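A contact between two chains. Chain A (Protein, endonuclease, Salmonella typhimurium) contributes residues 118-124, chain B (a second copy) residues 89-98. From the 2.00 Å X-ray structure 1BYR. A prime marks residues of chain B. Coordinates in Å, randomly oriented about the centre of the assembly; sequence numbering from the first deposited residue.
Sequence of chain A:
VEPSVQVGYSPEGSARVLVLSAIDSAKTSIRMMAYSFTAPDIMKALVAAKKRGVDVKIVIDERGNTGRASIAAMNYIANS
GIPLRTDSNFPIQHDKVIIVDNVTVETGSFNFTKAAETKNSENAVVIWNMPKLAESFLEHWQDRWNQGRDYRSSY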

# COMPACT_ATOMS: atom_id res chain seq x y z
N THR A 118 0.77 0.51 -15.26
CA THR A 118 1.62 0.99 -16.33
C THR A 118 2.28 2.38 -16.25
O THR A 118 3.19 2.67 -17.03
CB THR A 118 0.76 0.91 -17.63
OG1 THR A 118 1.04 -0.32 -18.31
CG2 THR A 118 0.98 2.10 -18.50
N LYS A 119 1.86 3.22 -15.32
CA LYS A 119 2.42 4.58 -15.25
C LYS A 119 3.09 5.00 -13.95
O LYS A 119 4.18 5.56 -13.96
CB LYS A 119 1.31 5.60 -15.57
CG LYS A 119 0.38 5.22 -16.73
CD LYS A 119 0.81 5.89 -18.03
CE LYS A 119 0.10 5.27 -19.24
NZ LYS A 119 -1.39 5.37 -19.17
N ASN A 120 2.42 4.74 -12.83
CA ASN A 120 2.94 5.13 -11.52
C ASN A 120 4.04 4.23 -10.99
O ASN A 120 4.23 3.10 -11.45
CB ASN A 120 1.81 5.11 -10.50
CG ASN A 120 0.71 6.09 -10.85
OD1 ASN A 120 0.90 7.02 -11.62
ND2 ASN A 120 -0.47 5.86 -10.29
N SER A 121 4.78 4.75 -10.02
CA SER A 121 5.77 3.93 -9.35
C SER A 121 4.93 3.34 -8.22
O SER A 121 4.21 4.07 -7.51
CB SER A 121 6.92 4.76 -8.77
OG SER A 121 7.81 3.91 -8.07
N GLU A 122 4.96 2.02 -8.09
CA GLU A 122 4.19 1.31 -7.07
C GLU A 122 4.95 0.08 -6.64
O GLU A 122 5.92 -0.32 -7.26
CB GLU A 122 2.84 0.80 -7.61
CG GLU A 122 2.04 1.75 -8.46
CD GLU A 122 1.07 2.57 -7.65
OE1 GLU A 122 1.12 2.50 -6.41
OE2 GLU A 122 0.26 3.28 -8.27
N ASN A 123 4.46 -0.53 -5.57
CA ASN A 123 5.01 -1.78 -5.10
C ASN A 123 3.82 -2.61 -4.65
O ASN A 123 2.83 -2.08 -4.14
CB ASN A 123 5.98 -1.58 -3.92
CG ASN A 123 5.27 -1.15 -2.64
OD1 ASN A 123 4.99 0.03 -2.44
ND2 ASN A 123 4.97 -2.10 -1.79
N ALA A 124 3.88 -3.91 -4.91
CA ALA A 124 2.85 -4.83 -4.46
C ALA A 124 3.59 -5.99 -3.84
O ALA A 124 4.59 -6.45 -4.39
CB ALA A 124 1.98 -5.33 -5.66
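Chain B 89-98: NFPIQHDKVI

Residues 89-98 of chain B lie along residues 118-124 of chain A and bury 520 Å² between them, both sides summed. The two backbones run in the same direction: the closest CA pairs are Asn120 with Ile92′ (CA-CA 5.0 Å), Ser121 with Gln93′ (CA-CA 4.8 Å) and Glu122 with Asp95′ (CA-CA 5.1 Å), so the numbering rises together on both sides. A single beta bridge, Ser121 with Gln93′, joins them. Chain B is loop from Asn89′ to Lys96′ and enters a strand at Val97′; on chain A the strand begins at Glu122.

Asn89′ stands clear of chain A. Phe90′ (phi/psi -127/142°) makes the first contact, its CB directed toward chain A and chi1 in m. One face of its ring receives Ser121 CB, which lies 4.1 Å from the ring centroid and 11° off the normal, a CH-pi contact; the carbonyl of Lys119 approaches the ring edge instead, Lys119 O to Phe90′ CD2 4.0 Å. Pro91′ turns the backbone sharply, with phi/psi -47/-40°. Its ring packs on Lys119, with Pro91′ CD 3.4 Å from Lys119 O and Pro91′ CG 3.9 Å from Lys119 CB, while the end of the lysine side chain leads away from chain B.

At Ile92′ the chain is extended again (-147/122°), and its carbonyl accepts the well-aligned hydrogen bond from Ser121, N to Ile92′ O 3.0 Å at 163°. Asn120 CB lies 3.4 Å from the same Ile92′ O, and Asn120 OD1 comes within 3.5 Å of Ile92′ CB. The CA-to-CB bond of Gln93′ points away from chain A, yet Gln93′ CA lies 4.0 Å and Gln93′ CG 4.1 Å from Ser121 CB.

His94′ returns toward chain A and binds it twice. Its amide closes the bridge on Ser121 through a weak hydrogen bond, His94′ N to Ser121 O 3.0 Å at 130°, so Ser121 uses both its NH and its carbonyl on the residues flanking Gln93′. The imidazole, chi1 in t, donates from His94′ ND1 to Glu122 OE1 at 2.9 Å and 145°. Glu122 leaves its backbone with CB pointing away, but its bent side chain (chi1 -44°, chi2 -92°) brings the carboxylate back to the edge of the ring.

Asp95′ (-61/142°) sets its CB sideways, yet its carboxylate reaches across: Asp95′ OD1 accepts from Ser121 OG at 2.7 Å, the shortest contact across the two stretches, and Asp95′ OD2 lies 3.1 Å from Glu122 C. With its N, O and OG all engaged, Ser121 is the polar centre of the contact.

Lys96′ barely touches chain A; its NZ folds back to His94′ O (2.9 Å), a hydrogen bond within chain B. Val97′, extended at -132/141°, has CB toward chain A, and its CG2 packs against the side chain of Asn123. Ile98′ continues the strand beyond reach of chain A.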

# COMPACT_ATOMS: atom_id res chain seq x y z
N ASN B 89 9.61 12.11 -12.13
CA ASN B 89 9.76 11.30 -13.32
C ASN B 89 8.62 10.32 -13.57
O ASN B 89 8.60 9.63 -14.59
CB ASN B 89 11.10 10.58 -13.30
CG ASN B 89 12.25 11.51 -13.67
OD1 ASN B 89 12.05 12.52 -14.36
ND2 ASN B 89 13.45 11.19 -13.21
N PHE B 90 7.67 10.28 -12.64
CA PHE B 90 6.52 9.39 -12.75
C PHE B 90 5.24 10.21 -12.58
O PHE B 90 5.20 11.17 -11.80
CB PHE B 90 6.59 8.30 -11.66
CG PHE B 90 7.83 7.44 -11.72
CD1 PHE B 90 8.99 7.80 -11.03
CD2 PHE B 90 7.84 6.25 -12.43
CE1 PHE B 90 10.12 7.00 -11.05
CE2 PHE B 90 8.97 5.44 -12.45
CZ PHE B 90 10.11 5.83 -11.75
N PRO B 91 4.17 9.88 -13.34
CA PRO B 91 2.97 10.69 -13.12
C PRO B 91 2.74 10.80 -11.61
O PRO B 91 2.37 11.86 -11.10
CB PRO B 91 1.87 9.91 -13.85
CG PRO B 91 2.60 9.26 -14.97
CD PRO B 91 3.97 8.89 -14.41
N ILE B 92 2.95 9.70 -10.90
CA ILE B 92 2.83 9.67 -9.43
C ILE B 92 3.83 8.67 -8.82
O ILE B 92 3.84 7.50 -9.20
CB ILE B 92 1.41 9.22 -8.95
CG1 ILE B 92 0.32 10.09 -9.57
CG2 ILE B 92 1.33 9.34 -7.41
CD1 ILE B 92 -1.04 9.83 -8.96
N GLN B 93 4.71 9.13 -7.92
CA GLN B 93 5.61 8.22 -7.21
C GLN B 93 4.71 7.86 -6.05
O GLN B 93 4.72 8.51 -5.00
CB GLN B 93 6.87 8.92 -6.69
CG GLN B 93 8.04 7.96 -6.49
CD GLN B 93 9.07 8.48 -5.51
OE1 GLN B 93 8.88 8.44 -4.31
NE2 GLN B 93 10.17 8.96 -6.03
N HIS B 94 3.90 6.83 -6.27
CA HIS B 94 2.88 6.39 -5.31
C HIS B 94 3.26 5.51 -4.11
O HIS B 94 2.41 5.28 -3.23
CB HIS B 94 1.74 5.73 -6.11
CG HIS B 94 0.41 5.75 -5.42
ND1 HIS B 94 -0.25 4.60 -5.05
CD2 HIS B 94 -0.37 6.78 -5.02
CE1 HIS B 94 -1.39 4.91 -4.47
NE2 HIS B 94 -1.49 6.23 -4.43
N ASP B 95 4.50 5.02 -4.05
CA ASP B 95 4.94 4.17 -2.95
C ASP B 95 4.89 4.83 -1.58
O ASP B 95 5.18 6.02 -1.44
CB ASP B 95 6.40 3.71 -3.16
CG ASP B 95 6.62 3.07 -4.51
OD1 ASP B 95 6.94 3.81 -5.47
OD2 ASP B 95 6.48 1.83 -4.62
N LYS B 96 4.51 4.05 -0.56
CA LYS B 96 4.46 4.50 0.83
C LYS B 96 5.28 3.39 1.49
O LYS B 96 4.75 2.40 2.00
CB LYS B 96 3.02 4.51 1.38
CG LYS B 96 2.03 5.25 0.49
CD LYS B 96 1.31 4.26 -0.47
CE LYS B 96 -0.03 4.79 -0.97
NZ LYS B 96 0.12 6.10 -1.67
N VAL B 97 6.59 3.56 1.44
CA VAL B 97 7.52 2.54 1.93
C VAL B 97 8.62 3.06 2.85
O VAL B 97 9.18 4.14 2.64
CB VAL B 97 8.21 1.86 0.72
CG1 VAL B 97 9.39 0.99 1.20
CG2 VAL B 97 7.20 1.05 -0.09
N ILE B 98 8.92 2.27 3.88
CA ILE B 98 10.00 2.59 4.81
C ILE B 98 10.85 1.32 4.94
O ILE B 98 10.38 0.29 5.41
CB ILE B 98 9.50 3.00 6.22
CG1 ILE B 98 8.65 4.27 6.13
CG2 ILE B 98 10.70 3.30 7.13
CD1 ILE B 98 8.20 4.83 7.49